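Local coordinates for ADP-ribosylation factor guanine nucleotide-exchange factor SEC7 (Saccharomyces cerevisiae, PDB 4OIY), which activates the small GTPase ARF1 by promoting guanine nucleotide exchange at the trans-Golgi network, supporting vesicle budding and traffic through the Golgi, at residues R93-S98 and D109-K114; M86-A91 and D131-L136; W47-E52 and D79-T84; Y138-L143 and N184-N189; F99-P102 and K107-R110. All coordinates share one frame; numbering follows the deposited sequence.

Interaction 1 of 5, residues R93-S98 and D109-K114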
# COMPACT_ATOMS: atom_id res chain seq x y z
N ARG A 93 -2.42 -0.78 -7.36
CA ARG A 93 -3.43 0.27 -7.28
C ARG A 93 -4.31 0.05 -6.05
O ARG A 93 -4.55 0.98 -5.27
CB ARG A 93 -4.30 0.36 -8.55
CG ARG A 93 -5.18 1.60 -8.54
CD ARG A 93 -5.98 1.90 -9.81
NE ARG A 93 -5.19 2.02 -11.04
CZ ARG A 93 -4.97 1.03 -11.90
NH1 ARG A 93 -5.46 -0.19 -11.67
NH2 ARG A 93 -4.26 1.24 -13.00
N SER A 94 -4.78 -1.18 -5.87
CA SER A 94 -5.60 -1.53 -4.72
C SER A 94 -4.86 -1.24 -3.42
O SER A 94 -5.41 -0.63 -2.50
CB SER A 94 -5.99 -3.00 -4.78
OG SER A 94 -6.64 -3.41 -3.59
N PHE A 95 -3.60 -1.64 -3.37
CA PHE A 95 -2.78 -1.48 -2.17
C PHE A 95 -2.47 -0.01 -1.86
O PHE A 95 -2.75 0.47 -0.76
CB PHE A 95 -1.48 -2.27 -2.37
CG PHE A 95 -0.59 -2.30 -1.16
CD1 PHE A 95 -1.05 -2.76 0.05
CD2 PHE A 95 0.74 -1.90 -1.27
CE1 PHE A 95 -0.21 -2.79 1.16
CE2 PHE A 95 1.58 -1.93 -0.17
CZ PHE A 95 1.11 -2.38 1.05
N LEU A 96 -1.90 0.71 -2.82
CA LEU A 96 -1.42 2.07 -2.56
C LEU A 96 -2.52 3.10 -2.41
O LEU A 96 -2.28 4.18 -1.88
CB LEU A 96 -0.43 2.53 -3.63
CG LEU A 96 0.88 1.75 -3.72
CD1 LEU A 96 1.74 2.30 -4.85
CD2 LEU A 96 1.65 1.78 -2.41
N GLN A 97 -3.74 2.79 -2.86
CA GLN A 97 -4.86 3.71 -2.68
C GLN A 97 -5.54 3.51 -1.31
O GLN A 97 -6.52 4.20 -0.99
CB GLN A 97 -5.87 3.53 -3.83
CG GLN A 97 -5.33 4.04 -5.16
CD GLN A 97 -6.33 3.93 -6.30
OE1 GLN A 97 -7.33 3.22 -6.21
NE2 GLN A 97 -6.06 4.65 -7.39
N SER A 98 -5.01 2.59 -0.49
CA SER A 98 -5.57 2.32 0.84
C SER A 98 -4.84 3.01 2.01
O SER A 98 -5.32 2.96 3.15
CB SER A 98 -5.61 0.81 1.11
OG SER A 98 -4.33 0.27 1.35
N ASP A 109 10.41 0.55 1.87
CA ASP A 109 10.93 -0.76 1.50
C ASP A 109 10.21 -1.89 2.24
O ASP A 109 9.98 -2.95 1.67
CB ASP A 109 12.44 -0.84 1.74
CG ASP A 109 13.26 0.07 0.80
OD1 ASP A 109 12.75 0.57 -0.22
OD2 ASP A 109 14.46 0.30 1.11
N ARG A 110 9.88 -1.67 3.51
CA ARG A 110 9.13 -2.66 4.29
C ARG A 110 7.76 -2.94 3.66
O ARG A 110 7.37 -4.11 3.49
CB ARG A 110 8.96 -2.21 5.75
CG ARG A 110 10.25 -2.17 6.55
CD ARG A 110 9.96 -2.25 8.05
NE ARG A 110 9.41 -1.03 8.63
CZ ARG A 110 10.14 0.01 9.02
NH1 ARG A 110 9.55 1.07 9.54
NH2 ARG A 110 11.47 0.01 8.88
N PHE A 111 7.02 -1.88 3.32
CA PHE A 111 5.73 -2.03 2.65
C PHE A 111 5.87 -2.78 1.33
O PHE A 111 5.10 -3.70 1.05
CB PHE A 111 5.10 -0.67 2.35
CG PHE A 111 4.52 0.03 3.54
CD1 PHE A 111 3.23 -0.23 3.96
CD2 PHE A 111 5.27 0.98 4.22
CE1 PHE A 111 2.69 0.43 5.04
CE2 PHE A 111 4.73 1.65 5.30
CZ PHE A 111 3.44 1.37 5.72
N MET A 112 6.83 -2.37 0.51
CA MET A 112 6.90 -2.87 -0.85
C MET A 112 7.42 -4.29 -0.89
O MET A 112 7.02 -5.06 -1.76
CB MET A 112 7.71 -1.92 -1.74
CG MET A 112 7.14 -0.49 -1.74
SD MET A 112 5.33 -0.38 -1.91
CE MET A 112 5.22 -1.17 -3.50
N LEU A 113 8.29 -4.66 0.06
CA LEU A 113 8.74 -6.05 0.14
C LEU A 113 7.60 -6.98 0.55
O LEU A 113 7.43 -8.05 -0.03
CB LEU A 113 9.94 -6.23 1.07
CG LEU A 113 10.45 -7.68 1.18
CD1 LEU A 113 10.87 -8.25 -0.17
CD2 LEU A 113 11.60 -7.73 2.18
N LYS A 114 6.80 -6.56 1.53
CA LYS A 114 5.66 -7.36 1.96
C LYS A 114 4.61 -7.45 0.85
O LYS A 114 4.04 -8.52 0.62
CB LYS A 114 5.04 -6.80 3.23
CG LYS A 114 3.86 -7.60 3.76
CD LYS A 114 4.22 -9.02 4.18
CE LYS A 114 2.97 -9.74 4.68
NZ LYS A 114 3.18 -11.18 4.96

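Interaction 2 of 5, residues M86-A91 and D131-L136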
# COMPACT_ATOMS: atom_id res chain seq x y z
N MET A 86 -4.87 -10.78 -10.22
CA MET A 86 -4.70 -9.38 -10.62
C MET A 86 -3.37 -9.19 -11.31
O MET A 86 -2.40 -9.86 -10.97
CB MET A 86 -4.70 -8.47 -9.40
CG MET A 86 -6.01 -8.36 -8.68
SD MET A 86 -5.86 -7.10 -7.41
CE MET A 86 -7.48 -7.22 -6.66
N SER A 87 -3.30 -8.24 -12.24
CA SER A 87 -2.00 -7.79 -12.73
C SER A 87 -1.28 -7.11 -11.56
O SER A 87 -1.91 -6.66 -10.60
CB SER A 87 -2.13 -6.81 -13.89
OG SER A 87 -2.52 -5.53 -13.44
N ILE A 88 0.04 -7.03 -11.65
CA ILE A 88 0.79 -6.35 -10.59
C ILE A 88 0.35 -4.89 -10.47
O ILE A 88 0.34 -4.34 -9.36
CB ILE A 88 2.31 -6.50 -10.75
CG1 ILE A 88 3.04 -5.97 -9.50
CG2 ILE A 88 2.81 -5.79 -12.00
CD1 ILE A 88 4.53 -6.24 -9.49
N VAL A 89 -0.05 -4.27 -11.59
CA VAL A 89 -0.55 -2.89 -11.53
C VAL A 89 -1.89 -2.80 -10.78
O VAL A 89 -2.07 -1.90 -9.96
CB VAL A 89 -0.67 -2.27 -12.94
CG1 VAL A 89 -1.48 -0.98 -12.94
CG2 VAL A 89 0.72 -2.04 -13.50
N ASP A 90 -2.81 -3.71 -11.04
CA ASP A 90 -4.09 -3.68 -10.34
C ASP A 90 -3.91 -3.96 -8.86
O ASP A 90 -4.56 -3.33 -8.02
CB ASP A 90 -5.08 -4.63 -11.01
CG ASP A 90 -5.73 -4.01 -12.25
OD1 ASP A 90 -5.72 -2.76 -12.39
OD2 ASP A 90 -6.25 -4.76 -13.08
N ALA A 91 -2.99 -4.86 -8.53
CA ALA A 91 -2.66 -5.12 -7.13
C ALA A 91 -2.06 -3.90 -6.45
O ALA A 91 -2.49 -3.52 -5.37
CB ALA A 91 -1.72 -6.31 -7.01
N ASP A 131 11.72 -10.67 -5.52
CA ASP A 131 12.60 -9.52 -5.78
C ASP A 131 12.21 -8.86 -7.10
O ASP A 131 12.31 -7.65 -7.24
CB ASP A 131 14.07 -9.95 -5.81
CG ASP A 131 15.04 -8.80 -5.60
OD1 ASP A 131 14.68 -7.83 -4.92
OD2 ASP A 131 16.19 -8.89 -6.08
N THR A 132 11.75 -9.65 -8.06
CA THR A 132 11.30 -9.11 -9.35
C THR A 132 10.07 -8.22 -9.16
O THR A 132 10.03 -7.11 -9.67
CB THR A 132 10.96 -10.24 -10.32
OG1 THR A 132 12.11 -11.08 -10.49
CG2 THR A 132 10.53 -9.69 -11.67
N ALA A 133 9.09 -8.71 -8.40
CA ALA A 133 7.89 -7.93 -8.12
C ALA A 133 8.23 -6.68 -7.29
O ALA A 133 7.66 -5.61 -7.50
CB ALA A 133 6.85 -8.78 -7.42
N TYR A 134 9.16 -6.83 -6.36
CA TYR A 134 9.63 -5.74 -5.51
C TYR A 134 10.19 -4.59 -6.34
O TYR A 134 9.72 -3.47 -6.25
CB TYR A 134 10.68 -6.27 -4.52
CG TYR A 134 11.37 -5.24 -3.64
CD1 TYR A 134 10.71 -4.65 -2.57
CD2 TYR A 134 12.71 -4.94 -3.82
CE1 TYR A 134 11.35 -3.75 -1.74
CE2 TYR A 134 13.36 -4.03 -3.00
CZ TYR A 134 12.68 -3.44 -1.96
OH TYR A 134 13.34 -2.55 -1.13
N VAL A 135 11.19 -4.88 -7.17
CA VAL A 135 11.81 -3.80 -7.95
C VAL A 135 10.87 -3.23 -9.01
O VAL A 135 10.88 -2.03 -9.28
CB VAL A 135 13.16 -4.20 -8.59
CG1 VAL A 135 14.16 -4.61 -7.53
CG2 VAL A 135 12.98 -5.27 -9.66
N LEU A 136 10.04 -4.10 -9.60
CA LEU A 136 9.09 -3.65 -10.60
C LEU A 136 8.10 -2.67 -9.99
O LEU A 136 7.70 -1.71 -10.65
CB LEU A 136 8.37 -4.84 -11.22
CG LEU A 136 7.35 -4.54 -12.32
CD1 LEU A 136 7.98 -3.71 -13.43
CD2 LEU A 136 6.79 -5.84 -12.88

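Interaction 3 of 5, residues W47-E52 and D79-T84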
# COMPACT_ATOMS: atom_id res chain seq x y z
N TRP A 47 -9.67 -3.70 11.26
CA TRP A 47 -10.34 -2.44 11.60
C TRP A 47 -9.88 -1.28 10.70
O TRP A 47 -10.70 -0.49 10.23
CB TRP A 47 -10.15 -2.10 13.09
CG TRP A 47 -10.96 -0.90 13.53
CD1 TRP A 47 -12.27 -0.88 13.91
CD2 TRP A 47 -10.50 0.45 13.62
NE1 TRP A 47 -12.65 0.40 14.23
CE2 TRP A 47 -11.59 1.24 14.05
CE3 TRP A 47 -9.27 1.07 13.36
CZ2 TRP A 47 -11.48 2.62 14.24
CZ3 TRP A 47 -9.17 2.45 13.57
CH2 TRP A 47 -10.26 3.20 14.00
N LEU A 48 -8.58 -1.20 10.44
CA LEU A 48 -8.06 -0.18 9.53
C LEU A 48 -8.72 -0.26 8.15
O LEU A 48 -9.10 0.76 7.58
CB LEU A 48 -6.53 -0.29 9.40
CG LEU A 48 -5.71 -0.01 10.67
CD1 LEU A 48 -4.23 -0.24 10.43
CD2 LEU A 48 -5.96 1.39 11.20
N LEU A 49 -8.89 -1.48 7.64
CA LEU A 49 -9.43 -1.68 6.29
C LEU A 49 -10.95 -1.58 6.19
O LEU A 49 -11.48 -1.21 5.14
CB LEU A 49 -8.97 -3.03 5.73
CG LEU A 49 -7.50 -3.05 5.32
CD1 LEU A 49 -6.98 -4.47 5.17
CD2 LEU A 49 -7.28 -2.26 4.03
N GLU A 50 -11.64 -1.88 7.28
CA GLU A 50 -13.10 -1.91 7.29
C GLU A 50 -13.71 -0.54 7.61
O GLU A 50 -14.86 -0.26 7.23
CB GLU A 50 -13.60 -2.94 8.32
CG GLU A 50 -13.75 -4.38 7.81
CD GLU A 50 -12.56 -4.91 7.03
OE1 GLU A 50 -11.82 -5.76 7.58
OE2 GLU A 50 -12.37 -4.52 5.85
N THR A 51 -12.95 0.32 8.28
CA THR A 51 -13.50 1.55 8.85
C THR A 51 -13.33 2.75 7.92
O THR A 51 -12.22 3.10 7.56
CB THR A 51 -12.82 1.87 10.19
OG1 THR A 51 -12.93 0.74 11.07
CG2 THR A 51 -13.44 3.09 10.86
N GLU A 52 -14.44 3.40 7.57
CA GLU A 52 -14.41 4.59 6.73
C GLU A 52 -14.04 5.80 7.57
O GLU A 52 -14.37 5.85 8.74
CB GLU A 52 -15.77 4.81 6.06
CG GLU A 52 -16.09 3.74 5.03
CD GLU A 52 -17.42 3.96 4.32
OE1 GLU A 52 -17.75 3.10 3.47
OE2 GLU A 52 -18.13 4.96 4.59
N ASP A 79 -1.68 -8.80 4.44
CA ASP A 79 -2.25 -10.16 4.38
C ASP A 79 -3.76 -10.17 4.13
O ASP A 79 -4.28 -11.19 3.69
CB ASP A 79 -1.97 -10.95 5.66
CG ASP A 79 -0.57 -11.50 5.74
OD1 ASP A 79 0.17 -11.47 4.73
OD2 ASP A 79 -0.20 -11.98 6.84
N GLU A 80 -4.45 -9.07 4.44
CA GLU A 80 -5.89 -8.97 4.20
C GLU A 80 -6.26 -8.76 2.73
O GLU A 80 -7.41 -8.96 2.34
CB GLU A 80 -6.49 -7.85 5.05
CG GLU A 80 -6.46 -8.15 6.53
CD GLU A 80 -7.33 -9.34 6.88
OE1 GLU A 80 -8.52 -9.32 6.51
OE2 GLU A 80 -6.82 -10.29 7.52
N PHE A 81 -5.29 -8.37 1.91
CA PHE A 81 -5.55 -8.13 0.50
C PHE A 81 -5.60 -9.44 -0.27
O PHE A 81 -4.81 -10.36 -0.00
CB PHE A 81 -4.48 -7.23 -0.11
CG PHE A 81 -4.62 -5.79 0.27
CD1 PHE A 81 -4.22 -5.37 1.52
CD2 PHE A 81 -5.15 -4.86 -0.61
CE1 PHE A 81 -4.35 -4.05 1.90
CE2 PHE A 81 -5.30 -3.54 -0.24
CZ PHE A 81 -4.88 -3.13 1.01
N ASP A 82 -6.52 -9.51 -1.23
CA ASP A 82 -6.57 -10.62 -2.16
C ASP A 82 -6.11 -10.12 -3.52
O ASP A 82 -6.86 -9.46 -4.22
CB ASP A 82 -7.98 -11.20 -2.24
CG ASP A 82 -8.03 -12.50 -3.02
OD1 ASP A 82 -6.97 -12.96 -3.51
OD2 ASP A 82 -9.14 -13.08 -3.14
N PHE A 83 -4.87 -10.44 -3.87
CA PHE A 83 -4.30 -10.07 -5.17
C PHE A 83 -4.41 -11.20 -6.19
O PHE A 83 -3.87 -11.09 -7.29
CB PHE A 83 -2.82 -9.70 -5.03
CG PHE A 83 -2.54 -8.57 -4.07
CD1 PHE A 83 -3.26 -7.38 -4.13
CD2 PHE A 83 -1.53 -8.69 -3.13
CE1 PHE A 83 -2.98 -6.34 -3.25
CE2 PHE A 83 -1.25 -7.65 -2.25
CZ PHE A 83 -1.98 -6.48 -2.32
N THR A 84 -5.10 -12.29 -5.85
CA THR A 84 -5.14 -13.45 -6.73
C THR A 84 -5.74 -13.09 -8.09
O THR A 84 -6.83 -12.55 -8.18
CB THR A 84 -5.95 -14.61 -6.10
OG1 THR A 84 -5.42 -14.91 -4.80
CG2 THR A 84 -5.87 -15.86 -6.98
O HOH W 1 -9.95 -6.82 5.93

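Interaction 4 of 5, residues Y138-L143 and N184-N189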
# COMPACT_ATOMS: atom_id res chain seq x y z
N TYR A 138 8.58 -0.41 -7.67
CA TYR A 138 9.16 0.95 -7.64
C TYR A 138 9.16 1.60 -9.02
O TYR A 138 8.89 2.79 -9.15
CB TYR A 138 10.59 0.94 -7.09
CG TYR A 138 10.62 0.71 -5.61
CD1 TYR A 138 10.52 1.77 -4.72
CD2 TYR A 138 10.73 -0.57 -5.10
CE1 TYR A 138 10.53 1.55 -3.36
CE2 TYR A 138 10.75 -0.80 -3.75
CZ TYR A 138 10.65 0.27 -2.88
OH TYR A 138 10.66 0.03 -1.53
N SER A 139 9.45 0.81 -10.05
CA SER A 139 9.45 1.34 -11.40
C SER A 139 8.04 1.77 -11.81
O SER A 139 7.87 2.77 -12.50
CB SER A 139 9.99 0.29 -12.37
OG SER A 139 10.03 0.80 -13.68
N LEU A 140 7.04 1.02 -11.36
CA LEU A 140 5.65 1.34 -11.65
C LEU A 140 5.21 2.59 -10.91
O LEU A 140 4.48 3.41 -11.46
CB LEU A 140 4.73 0.17 -11.32
CG LEU A 140 4.87 -1.05 -12.24
CD1 LEU A 140 4.19 -2.27 -11.65
CD2 LEU A 140 4.33 -0.73 -13.63
N ILE A 141 5.64 2.75 -9.66
CA ILE A 141 5.33 3.97 -8.90
C ILE A 141 5.94 5.19 -9.58
O ILE A 141 5.30 6.24 -9.72
CB ILE A 141 5.82 3.87 -7.44
CG1 ILE A 141 4.95 2.87 -6.66
CG2 ILE A 141 5.78 5.23 -6.75
CD1 ILE A 141 5.55 2.43 -5.35
N MET A 142 7.18 5.06 -10.03
CA MET A 142 7.86 6.17 -10.72
C MET A 142 7.19 6.51 -12.04
O MET A 142 7.04 7.68 -12.39
CB MET A 142 9.33 5.84 -10.97
CG MET A 142 10.06 6.96 -11.69
SD MET A 142 11.83 6.72 -11.75
CE MET A 142 12.06 5.23 -12.70
N LEU A 143 6.78 5.48 -12.78
CA LEU A 143 6.10 5.68 -14.05
C LEU A 143 4.80 6.43 -13.80
O LEU A 143 4.46 7.37 -14.52
CB LEU A 143 5.80 4.34 -14.72
CG LEU A 143 4.96 4.42 -15.99
CD1 LEU A 143 5.68 5.15 -17.11
CD2 LEU A 143 4.55 3.03 -16.45
N ASN A 184 0.80 0.55 -20.24
CA ASN A 184 -0.51 1.04 -20.68
C ASN A 184 -1.55 1.03 -19.56
O ASN A 184 -2.38 1.94 -19.49
CB ASN A 184 -0.99 0.24 -21.89
CG ASN A 184 -0.18 0.53 -23.14
OD1 ASN A 184 0.47 1.57 -23.24
ND2 ASN A 184 -0.21 -0.39 -24.09
N GLU A 185 -1.50 0.04 -18.68
CA GLU A 185 -2.39 0.02 -17.52
C GLU A 185 -2.21 1.27 -16.67
O GLU A 185 -3.19 1.91 -16.28
CB GLU A 185 -2.17 -1.23 -16.67
CG GLU A 185 -2.66 -2.51 -17.34
CD GLU A 185 -2.68 -3.70 -16.41
OE1 GLU A 185 -3.04 -3.54 -15.23
OE2 GLU A 185 -2.36 -4.82 -16.86
N ILE A 186 -0.95 1.64 -16.41
CA ILE A 186 -0.66 2.84 -15.64
C ILE A 186 -1.07 4.08 -16.42
O ILE A 186 -1.71 4.97 -15.87
CB ILE A 186 0.84 2.93 -15.27
CG1 ILE A 186 1.21 1.81 -14.29
CG2 ILE A 186 1.18 4.30 -14.69
CD1 ILE A 186 0.73 2.01 -12.87
N ALA A 187 -0.69 4.14 -17.70
CA ALA A 187 -0.99 5.31 -18.53
C ALA A 187 -2.49 5.60 -18.60
O ALA A 187 -2.90 6.77 -18.59
CB ALA A 187 -0.43 5.12 -19.94
N ASN A 188 -3.31 4.56 -18.64
CA ASN A 188 -4.75 4.73 -18.84
C ASN A 188 -5.53 4.97 -17.55
O ASN A 188 -6.63 5.52 -17.60
CB ASN A 188 -5.32 3.52 -19.57
CG ASN A 188 -4.86 3.42 -21.01
OD1 ASN A 188 -4.42 4.41 -21.60
ND2 ASN A 188 -4.98 2.24 -21.59
N ASN A 189 -4.98 4.55 -16.42
CA ASN A 189 -5.61 4.75 -15.12
C ASN A 189 -4.58 4.99 -14.01
O ASN A 189 -3.97 4.05 -13.49
CB ASN A 189 -6.52 3.57 -14.77
CG ASN A 189 -7.75 3.48 -15.67
OD1 ASN A 189 -8.67 4.30 -15.57
ND2 ASN A 189 -7.77 2.50 -16.56

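Interaction 5 of 5, residues F99-P102 and K107-R110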
# COMPACT_ATOMS: atom_id res chain seq x y z
N PHE A 99 -3.69 3.62 1.75
CA PHE A 99 -2.92 4.35 2.75
C PHE A 99 -1.90 5.24 2.02
O PHE A 99 -1.65 5.05 0.83
CB PHE A 99 -2.18 3.39 3.69
CG PHE A 99 -1.06 2.65 3.02
CD1 PHE A 99 -1.32 1.55 2.22
CD2 PHE A 99 0.24 3.06 3.16
CE1 PHE A 99 -0.29 0.87 1.58
CE2 PHE A 99 1.28 2.39 2.54
CZ PHE A 99 1.02 1.29 1.74
N ARG A 100 -1.33 6.21 2.72
CA ARG A 100 -0.24 7.01 2.18
C ARG A 100 1.11 6.46 2.61
O ARG A 100 1.37 6.33 3.81
CB ARG A 100 -0.35 8.46 2.64
CG ARG A 100 0.66 9.39 1.98
CD ARG A 100 0.53 10.82 2.46
NE ARG A 100 1.25 11.06 3.71
CZ ARG A 100 1.42 12.25 4.27
NH1 ARG A 100 0.90 13.34 3.72
NH2 ARG A 100 2.10 12.36 5.40
N LEU A 101 1.97 6.14 1.64
CA LEU A 101 3.32 5.71 1.96
C LEU A 101 4.03 6.79 2.77
O LEU A 101 3.92 7.97 2.43
CB LEU A 101 4.13 5.43 0.68
CG LEU A 101 3.91 4.07 0.00
CD1 LEU A 101 4.53 4.10 -1.38
CD2 LEU A 101 4.48 2.93 0.81
N PRO A 102 4.75 6.39 3.83
CA PRO A 102 5.61 7.32 4.57
C PRO A 102 6.75 7.84 3.72
O PRO A 102 6.95 7.40 2.58
CB PRO A 102 6.18 6.47 5.70
CG PRO A 102 5.25 5.33 5.85
CD PRO A 102 4.70 5.07 4.49
N LYS A 107 11.21 2.64 5.44
CA LYS A 107 9.81 2.31 5.72
C LYS A 107 9.11 1.87 4.44
O LYS A 107 8.42 0.84 4.43
CB LYS A 107 9.10 3.52 6.31
CG LYS A 107 9.60 3.85 7.70
CD LYS A 107 8.87 5.02 8.31
CE LYS A 107 9.25 5.17 9.78
NZ LYS A 107 8.43 6.20 10.45
N ILE A 108 9.28 2.63 3.38
CA ILE A 108 8.71 2.27 2.09
C ILE A 108 9.13 0.86 1.71
O ILE A 108 8.29 0.05 1.31
CB ILE A 108 9.13 3.28 0.99
CG1 ILE A 108 8.53 4.65 1.28
CG2 ILE A 108 8.69 2.79 -0.39
CD1 ILE A 108 9.12 5.76 0.45
N ASP A 109 10.41 0.55 1.87
CA ASP A 109 10.93 -0.76 1.50
C ASP A 109 10.21 -1.89 2.24
O ASP A 109 9.98 -2.95 1.67
CB ASP A 109 12.44 -0.84 1.74
CG ASP A 109 13.26 0.07 0.80
OD1 ASP A 109 12.75 0.57 -0.22
OD2 ASP A 109 14.46 0.30 1.11
N ARG A 110 9.88 -1.67 3.51
CA ARG A 110 9.13 -2.66 4.29
C ARG A 110 7.76 -2.94 3.66
O ARG A 110 7.37 -4.11 3.49
CB ARG A 110 8.96 -2.21 5.75
CG ARG A 110 10.25 -2.17 6.55
CD ARG A 110 9.96 -2.25 8.05
NE ARG A 110 9.41 -1.03 8.63
CZ ARG A 110 10.14 0.01 9.02
NH1 ARG A 110 9.55 1.07 9.54
NH2 ARG A 110 11.47 0.01 8.88

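Interaction 1 of 5, residues R93-S98 and D109-K114
Phe-95 carries most of the contact between helix 88-96 and helix 105-122, two successive helices at the centre of the all-helical Sec7 domain. Its CG stands anti to the backbone N (chi1 -175°), which turns the ring toward the second helix. There its leading atom, CZ, comes up at the edge of the Phe-111 ring, close to that ring's plane, 4.2 Å from CD1 of Phe-111, and the two aromatic side chains cross at about a right angle. The neighbouring ring atom CE2 lies 4.1 Å from Phe-111 O, which stands obliquely to the Phe-95 ring. The sulfur of Met-112 approaches the Phe-95 ring at its edge, with SD 4.4 Å from CE2. Phe-99, Phe-81 and Phe-115 also meet this ring, making Phe-95 the hub of an aromatic cluster.

Leu-96, next along the helix, supplies only a branch end: its CD2 rests 4.3 Å from Met-112 SD, so that Phe-95 and Leu-96 share one sulfur. Ile-141 of helix 130-148 touches Leu-96 as well. Beyond the helix end, Ser-98 turns back on the chain. Phe-95 O accepts there from two groups of that one residue, Ser-98 N and Ser-98 OG; the hydroxyl lies in the carbonyl plane on a lone pair, with OG 2.6 Å from Phe-95 O.

Interaction 2 of 5, residues M86-A91 and D131-L136
Ile-88 reaches from the first turn of helix 88-96 to Ala-133 and Leu-136 of helix 130-148. At CB the side chain divides. The short branch, CG2, ends 4.1 Å from CD2 of Leu-136. The longer branch leaves through CG1, which acts as a spacer; chi1 (-171°) and chi2 are both extended, and together they deliver CD1 to the surface of the opposing helix. There CD1 meets several atoms together: Ala-133 O lies 3.8 Å from it, the CB of Ala-133 is 4.0 Å from it, and CD2 of Leu-136 is also close, so this one methyl bears on both residues.

These buried contacts belong to the helical core of the Sec7 domain, where Phe-119 of helix 105-122 and Leu-182 of helix 176-188 also pack on Ile-88. Ala-133 lies about 10 Å, side chain to side chain, from Asp-121, a magnesium-binding residue. The small side chain of Ala-133 probably allows this close approach to the backbone; Ala-133 O also accepts from the Ser-137 hydroxyl.

Just before Ile-88, Ser-87 is the N-cap of the helix: its OG accepts from Asp-90 N at 3.0 Å, nearly straight at 165°, and bonds with Glu-185 of helix 176-188.

Interaction 3 of 5, residues W47-E52 and D79-T84
Leu-49 divides its two methyls between neighbours on the facing loop. Its CD1 presses on the aliphatic base of Glu-80, only 3.4 Å from Glu-80 CB, and its CD2 lies 4.0 Å from Phe-81 CZ, set obliquely to that ring. Shortening Leu-49 to an alanine would probably leave the flank of Glu-80 and the CE1-CZ end of the Phe-81 ring without their apolar cover, opening a gap between helix and loop.

Glu-80 bends at chi2 (-65°), and its carboxylate goes to Lys-46, with which OE1 forms a salt bridge. The same OE1 accepts a hydrogen bond from a water at 2.9 Å, and that water also donates to Glu-50 OE1 at 2.7 Å. The bridge probably eases the repulsion between the two carboxylates, whose OE1 atoms are 5.0 Å apart.

Further out, Phe-81 CB sits over one face of the Phe-83 ring, 3.4 Å above the plane, toward the rim. Asp-82 then forms an Asx turn, its OD1 accepting from both the backbone N and the hydroxyl of Thr-84. The contact joins the C-terminal end of helix 41-50, in the N-terminal half of this Sec7 domain, to the loop between helix 68-79 and helix 88-96, where Phe-81 also touches Ser-94 on the latter helix.

Interaction 4 of 5, residues Y138-L143 and N184-N189
Ile-186 packs against Leu-140 and Leu-143 in a purely apolar, buried helix-to-helix contact, joining helix 176-188 near its C-terminal end to the middle of helix 130-148. The two leucines are three residues apart, on one flank of their helix, and the isoleucine points between them.

Leu-143 takes the larger number of contacts. With chi1 at 174°, it swings its branch point away from its own backbone N and toward Ile-186, where CD2 lies 3.9 Å from CB of the isoleucine. The same CD2 is 4.0 Å from Ile-186 CG2, and that methyl also bears on Leu-143 CG, so the CG2 methyl of Ile-186 lies against the branch point and one methyl of the leucine. Leu-140 meets the longer branch with one methyl: its CD2 sits 4.1 Å from Ile-186 CG1. Both pairs meet at a slant.

Val-89 of helix 88-96 and the C-terminal residue Ile-191 touch Ile-186 too, and Phe-161 of helix 158-164 lies against both leucines. A serine in place of Ile-186 would probably leave Leu-140 and Leu-143 facing a gap and put a hydroxyl among apolar carbons.

Polar bonds frame the same junction: Ala-187 O accepts from His-148, and Ser-139 OG bonds with Asn-165 ND2. Packing of the last helix of the chain against helix 130-148 in this way, through branched aliphatic residues, belongs to the all-helical C-terminal half of the Sec7 domain.

Interaction 5 of 5, residues F99-P102 and K107-R110
The carbonyl oxygen of Pro-102 is met by two carbons of Ile-108: CG1 at 3.4 Å and CD1 at 3.5 Å from Pro-102 O. No hydrogen bond crosses here; the longer branch of the isoleucine simply lies against the carbonyl. Ile-108 directs that branch with CG1 anti to its own carbonyl carbon (chi1 -66°), while CG2 leaves on the other arm and comes 4.4 Å from CD2 of Leu-101.

The proline ring is met by Lys-107. This side chain runs extended beyond CG, so that its aliphatic stem lies against Pro-102 CB, with Lys-107 CD 4.0 Å away; the CB atoms of the two residues are also close, 4.2 Å apart. Behind Lys-107, the guanidinium of Arg-110 has one face over Lys-107 CA, 4.0 Å above the plane.

The segments flank the short link into helix 105-122, in the sequence motif carrying the glutamic finger of Sec7 domains, which in relatives enters the nucleotide site of Arf. Around it, Arg-100 exchanges backbone hydrogen bonds with Met-56 and Phe-99 rests on Val-59 of helix 56-64, Leu-101 and Pro-102 lie on Phe-111 of helix 105-122, and Ile-108 touches Tyr-138 of helix 130-148.

How the interactions relate
From the N terminus, interaction 3 is the first to close, tying the end of helix 41-50 to the loop after helix 68-79. Interaction 2 then opens at helix 88-96 and closes on helix 130-148, and it encloses interaction 1, which in turn encloses most of interaction 5; these last two end on a common stretch, sharing Asp-109 and Arg-110. Interaction 4 follows in series, bringing the final helix back to helix 130-148. No two of the loops cross. Interactions 3 and 4 lie on opposite sides of the chain's centre, about 22 Å apart between centres, with interaction 1 bridging both: Lys-114 pairs with Asp-79, and Arg-93 with Asn-189 O.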